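PDB 5ANZ: soluble lytic transglycosylase B3 from Pseudomonas aeruginosa, which probably cleaves the glycan strands of peptidoglycan as a lytic transglycosylase, taking part in bacterial cell-wall turnover, and binds a calcium ion. Local coordinates for residues P170-A175 with Q206-T211; K154-S159 with L178-I183. All coordinates share one frame; numbering follows the deposited sequence.

Contact 1 (P170-A175 with Q206-T211); sequences PEFAHA and QFIPTT
P170 O, in the first turn of the helix that brings F172 up to I208, is gripped twice by H174: the backbone N reaches it at 2.9 Å and the imidazole ND1 at 2.7 Å. The two donors come from opposite faces of the carbonyl plane, and the acceptor lies almost in the imidazole plane; the ND1 bond helps set the ring's rotation and ties it to the first turn, and W51 meets the imidazole as well. Proline suits this first turn because its ring replaces an N-H that would have no helical carbonyl to bond. Two residues on, F172 holds CG anti to its backbone N (chi1 171°), which sends the ring out to the other segment. The phenyl presents its edge: I208 CD1 lies near the ring plane, 3.9 Å from F172 CE1, and I208 CG2 is 4.2 Å from F172 CZ, an apolar rim suited to both branches of an isoleucine. I208 is the N-cap of helix 209-215 in the lysozyme-like transglycosylase domain, and P209 opens that helix. I208 and T211 belong to an N-acetyl-D-glucosamine site observed for this protein, though no sugar is bound here. T210 N donates to Q176 OE1, tying the two helices together.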
loop_
_atom_site.group_PDB
_atom_site.type_symbol
_atom_site.label_atom_id
_atom_site.label_comp_id
_atom_site.label_asym_id
_atom_site.label_seq_id
_atom_site.Cartn_x
_atom_site.Cartn_y
_atom_site.Cartn_z
ATOM N N PRO A 170 16.063 -11.119 -7.482
ATOM C CA PRO A 170 16.440 -11.058 -8.904
ATOM C C PRO A 170 15.343 -11.515 -9.873
ATOM O O PRO A 170 15.296 -11.017 -11.000
ATOM C CB PRO A 170 17.659 -11.990 -8.984
ATOM C CG PRO A 170 17.522 -12.899 -7.802
ATOM C CD PRO A 170 16.920 -12.047 -6.727
ATOM N N GLU A 171 14.482 -12.433 -9.450
ATOM C CA GLU A 171 13.365 -12.880 -10.281
ATOM C C GLU A 171 12.422 -11.721 -10.582
ATOM O O GLU A 171 12.069 -11.470 -11.741
ATOM C CB GLU A 171 12.601 -14.015 -9.597
ATOM C CG GLU A 171 13.380 -15.313 -9.496
ATOM C CD GLU A 171 13.492 -16.025 -10.828
ATOM O OE1 GLU A 171 12.487 -16.627 -11.260
ATOM O OE2 GLU A 171 14.584 -15.986 -11.439
ATOM N N PHE A 172 12.020 -11.018 -9.528
ATOM C CA PHE A 172 11.212 -9.821 -9.675
ATOM C C PHE A 172 11.915 -8.782 -10.550
ATOM O O PHE A 172 11.310 -8.231 -11.464
ATOM C CB PHE A 172 10.892 -9.222 -8.302
ATOM C CG PHE A 172 10.235 -7.860 -8.357
ATOM C CD1 PHE A 172 8.862 -7.736 -8.491
ATOM C CD2 PHE A 172 10.994 -6.710 -8.248
ATOM C CE1 PHE A 172 8.263 -6.493 -8.534
ATOM C CE2 PHE A 172 10.395 -5.457 -8.293
ATOM C CZ PHE A 172 9.028 -5.355 -8.431
ATOM N N ALA A 173 13.193 -8.533 -10.284
ATOM C CA ALA A 173 13.892 -7.452 -10.993
ATOM C C ALA A 173 14.007 -7.740 -12.492
ATOM O O ALA A 173 13.781 -6.849 -13.316
ATOM C CB ALA A 173 15.271 -7.216 -10.404
ATOM N N HIS A 174 14.352 -8.978 -12.831
ATOM C CA HIS A 174 14.490 -9.380 -14.230
ATOM C C HIS A 174 13.169 -9.231 -14.970
ATOM O O HIS A 174 13.128 -8.721 -16.088
ATOM C CB HIS A 174 14.987 -10.832 -14.341
ATOM C CG HIS A 174 16.474 -10.972 -14.220
ATOM N ND1 HIS A 174 17.113 -11.122 -13.007
ATOM C CD2 HIS A 174 17.449 -10.983 -15.163
ATOM C CE1 HIS A 174 18.415 -11.221 -13.208
ATOM N NE2 HIS A 174 18.646 -11.137 -14.507
ATOM N N ALA A 175 12.088 -9.680 -14.344
ATOM C CA ALA A 175 10.770 -9.603 -14.953
ATOM C C ALA A 175 10.340 -8.152 -15.191
ATOM O O ALA A 175 9.815 -7.809 -16.247
ATOM C CB ALA A 175 9.753 -10.322 -14.087
ATOM N N GLN A 206 3.255 5.405 -9.553
ATOM C CA GLN A 206 4.149 4.423 -8.925
ATOM C C GLN A 206 3.765 2.989 -9.276
ATOM O O GLN A 206 3.897 2.072 -8.455
ATOM C CB GLN A 206 4.191 4.630 -7.410
ATOM C CG GLN A 206 4.816 5.990 -7.038
ATOM C CD GLN A 206 6.329 6.010 -7.224
ATOM O OE1 GLN A 206 7.072 5.371 -6.461
ATOM N NE2 GLN A 206 6.792 6.734 -8.238
ATOM N N PHE A 207 3.327 2.801 -10.523
ATOM C CA PHE A 207 3.159 1.457 -11.089
ATOM C C PHE A 207 4.510 0.785 -11.333
ATOM O O PHE A 207 5.387 1.415 -11.923
ATOM C CB PHE A 207 2.466 1.516 -12.446
ATOM C CG PHE A 207 0.975 1.781 -12.419
ATOM C CD1 PHE A 207 0.258 1.858 -11.234
ATOM C CD2 PHE A 207 0.296 1.898 -13.634
ATOM C CE1 PHE A 207 -1.128 2.067 -11.267
ATOM C CE2 PHE A 207 -1.083 2.091 -13.678
ATOM C CZ PHE A 207 -1.793 2.173 -12.501
ATOM N N ILE A 208 4.673 -0.489 -10.975
ATOM C CA ILE A 208 5.817 -1.246 -11.496
ATOM C C ILE A 208 5.538 -1.557 -12.973
ATOM O O ILE A 208 4.393 -1.502 -13.416
ATOM C CB ILE A 208 6.074 -2.542 -10.698
ATOM C CG1 ILE A 208 4.856 -3.463 -10.749
ATOM C CG2 ILE A 208 6.435 -2.220 -9.251
ATOM C CD1 ILE A 208 5.062 -4.797 -10.010
ATOM N N PRO A 209 6.587 -1.859 -13.747
ATOM C CA PRO A 209 6.408 -2.036 -15.192
ATOM C C PRO A 209 5.299 -3.022 -15.597
ATOM O O PRO A 209 4.512 -2.692 -16.493
ATOM C CB PRO A 209 7.785 -2.534 -15.636
ATOM C CG PRO A 209 8.734 -1.749 -14.701
ATOM C CD PRO A 209 8.011 -1.786 -13.370
ATOM N N THR A 210 5.222 -4.196 -14.974
ATOM C CA THR A 210 4.191 -5.143 -15.400
ATOM C C THR A 210 2.782 -4.585 -15.099
ATOM O O THR A 210 1.838 -4.821 -15.862
ATOM C CB THR A 210 4.373 -6.539 -14.746
ATOM O OG1 THR A 210 4.353 -6.416 -13.319
ATOM C CG2 THR A 210 5.687 -7.183 -15.200
ATOM N N THR A 211 2.630 -3.821 -14.013
ATOM C CA THR A 211 1.345 -3.193 -13.744
ATOM C C THR A 211 1.024 -2.106 -14.770
ATOM O O THR A 211 -0.107 -1.981 -15.243
ATOM C CB THR A 211 1.309 -2.585 -12.314
ATOM O OG1 THR A 211 1.471 -3.643 -11.365
ATOM C CG2 THR A 211 0.000 -1.849 -12.070
#

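Contact 2 (K154-S159 with L178-I183); sequences KNVIRS and LAALKI
I157 keeps CG1 beside its backbone N, anti to the carbonyl carbon, and a second turn at chi2 (-62°) brings CD1 up to A180 and L181. L181 takes the same kind of first torsion (chi1 -71°), which brings its CD2 methyl alongside I157 CD1; the two branched chains then cross at about a right angle. I157 CD1 is the hub, 3.8 Å from A180 CB and 4.2 Å from L181 CD2. Beside it, V156 CG1 meets A180 CB at 4.2 Å, so one small methyl is touched by two larger side chains. Alanine suits this spot: because it offers only CB, the CA atoms of I157 and A180 can lie 7.1 Å apart with I157 CD1 packed on that methyl. The pair belongs to a helical hairpin of the lysozyme-like domain, in which helix 170-186 runs back against helix 156-166. N155 is the N-cap of the earlier helix. Its OD1 takes R158 N at 3.1 Å, in the carbonyl plane and on a lone pair, and receives a weak bond from I157 N; asparagine is apt here because its short amide can curl back onto first-turn amides that lack a helical carbonyl partner. Helix 66-73 adds F73 against I157, and F69 and A72 against L181, while M202 packs on V156.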
loop_
_atom_site.group_PDB
_atom_site.type_symbol
_atom_site.label_atom_id
_atom_site.label_comp_id
_atom_site.label_asym_id
_atom_site.label_seq_id
_atom_site.Cartn_x
_atom_site.Cartn_y
_atom_site.Cartn_z
ATOM N N LYS A 154 15.234 8.351 -9.651
ATOM C CA LYS A 154 16.084 7.282 -10.116
ATOM C C LYS A 154 15.602 6.749 -11.445
ATOM O O LYS A 154 14.406 6.561 -11.656
ATOM C CB LYS A 154 16.142 6.170 -9.059
ATOM C CG LYS A 154 16.830 6.608 -7.775
ATOM C CD LYS A 154 17.010 5.433 -6.816
ATOM C CE LYS A 154 17.883 5.811 -5.622
ATOM N NZ LYS A 154 17.278 6.893 -4.807
ATOM N N ASN A 155 16.543 6.499 -12.345
ATOM C CA ASN A 155 16.229 5.902 -13.618
ATOM C C ASN A 155 15.807 4.451 -13.432
ATOM O O ASN A 155 16.545 3.653 -12.826
ATOM C CB ASN A 155 17.424 5.979 -14.561
ATOM C CG ASN A 155 17.080 5.453 -15.934
ATOM O OD1 ASN A 155 17.165 4.252 -16.183
ATOM N ND2 ASN A 155 16.624 6.349 -16.819
ATOM N N VAL A 156 14.619 4.123 -13.939
ATOM C CA VAL A 156 14.013 2.809 -13.705
ATOM C C VAL A 156 14.884 1.694 -14.259
ATOM O O VAL A 156 15.011 0.634 -13.626
ATOM C CB VAL A 156 12.612 2.747 -14.336
ATOM C CG1 VAL A 156 12.069 1.315 -14.366
ATOM C CG2 VAL A 156 11.673 3.673 -13.550
ATOM N N ILE A 157 15.505 1.930 -15.420
ATOM C CA ILE A 157 16.358 0.878 -16.001
ATOM C C ILE A 157 17.572 0.634 -15.109
ATOM O O ILE A 157 17.946 -0.510 -14.834
ATOM C CB ILE A 157 16.816 1.221 -17.420
ATOM C CG1 ILE A 157 15.602 1.427 -18.328
ATOM C CG2 ILE A 157 17.760 0.126 -17.949
ATOM C CD1 ILE A 157 14.697 0.211 -18.490
ATOM N N ARG A 158 18.175 1.710 -14.625
ATOM C CA ARG A 158 19.335 1.570 -13.756
ATOM C C ARG A 158 18.970 0.854 -12.460
ATOM O O ARG A 158 19.678 -0.047 -12.009
ATOM C CB ARG A 158 19.941 2.931 -13.428
ATOM C CG ARG A 158 21.251 2.786 -12.666
ATOM C CD ARG A 158 21.868 4.138 -12.322
ATOM N NE ARG A 158 23.164 3.960 -11.672
ATOM C CZ ARG A 158 23.912 4.955 -11.212
ATOM N NH1 ARG A 158 23.492 6.213 -11.330
ATOM N NH2 ARG A 158 25.077 4.696 -10.623
ATOM N N SER A 159 17.853 1.244 -11.864
ATOM C CA SER A 159 17.469 0.662 -10.583
ATOM C C SER A 159 17.147 -0.824 -10.720
ATOM O O SER A 159 17.634 -1.644 -9.930
ATOM C CB SER A 159 16.273 1.409 -9.992
ATOM O OG SER A 159 16.616 2.766 -9.759
ATOM N N LEU A 178 12.538 -6.469 -18.050
ATOM C CA LEU A 178 12.079 -6.786 -19.396
ATOM C C LEU A 178 10.811 -5.994 -19.731
ATOM O O LEU A 178 10.652 -5.485 -20.844
ATOM C CB LEU A 178 11.834 -8.287 -19.542
ATOM C CG LEU A 178 11.760 -8.776 -20.982
ATOM C CD1 LEU A 178 13.107 -8.589 -21.670
ATOM C CD2 LEU A 178 11.321 -10.227 -21.031
ATOM N N ALA A 179 9.924 -5.863 -18.749
ATOM C CA ALA A 179 8.670 -5.163 -18.960
ATOM C C ALA A 179 8.929 -3.680 -19.216
ATOM O O ALA A 179 8.286 -3.070 -20.070
ATOM C CB ALA A 179 7.745 -5.357 -17.763
ATOM N N ALA A 180 9.867 -3.104 -18.473
ATOM C CA ALA A 180 10.257 -1.707 -18.680
ATOM C C ALA A 180 10.822 -1.467 -20.079
ATOM O O ALA A 180 10.513 -0.457 -20.706
ATOM C CB ALA A 180 11.275 -1.268 -17.629
ATOM N N LEU A 181 11.654 -2.383 -20.567
ATOM C CA LEU A 181 12.230 -2.215 -21.899
ATOM C C LEU A 181 11.138 -2.221 -22.966
ATOM O O LEU A 181 11.260 -1.531 -23.976
ATOM C CB LEU A 181 13.274 -3.308 -22.191
ATOM C CG LEU A 181 14.583 -3.184 -21.391
ATOM C CD1 LEU A 181 15.403 -4.472 -21.476
ATOM C CD2 LEU A 181 15.403 -2.013 -21.923
ATOM N N LYS A 182 10.067 -2.985 -22.744
ATOM C CA LYS A 182 8.963 -3.017 -23.694
ATOM C C LYS A 182 8.227 -1.687 -23.725
ATOM O O LYS A 182 7.755 -1.254 -24.788
ATOM C CB LYS A 182 7.987 -4.150 -23.361
ATOM C CG LYS A 182 8.621 -5.522 -23.447
ATOM C CD LYS A 182 7.594 -6.629 -23.231
ATOM C CE LYS A 182 8.231 -8.005 -23.415
ATOM N NZ LYS A 182 7.365 -9.107 -22.897
ATOM N N ILE A 183 8.132 -1.050 -22.561
ATOM C CA ILE A 183 7.551 0.277 -22.457
ATOM C C ILE A 183 8.373 1.282 -23.266
ATOM O O ILE A 183 7.819 2.084 -24.025
ATOM C CB ILE A 183 7.462 0.734 -20.999
ATOM C CG1 ILE A 183 6.525 -0.203 -20.221
ATOM C CG2 ILE A 183 6.968 2.181 -20.941
ATOM C CD1 ILE A 183 6.451 0.098 -18.715
#

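Overall arrangement
Both contacts use helix 170-186, contact 1 near its start and contact 2 farther along, and their centres lie about 9 Å apart. They also touch directly: P209 CB sits 3.5 Å from A179 CB, and T210 CG2 is 3.8 Å from that same methyl, so the first turn of helix 209-215 rests on the helix that contact 2 joins to 156-166. Contact 1 carries two residues of the N-acetyl-D-glucosamine site, I208 and T211; Y326, the third, has its side chain about 9 Å from that of I208. Contact 2 holds no residue of this site, but the V156 side chain is about 8 Å from that of I208; it is buried where contact 1 is superficial.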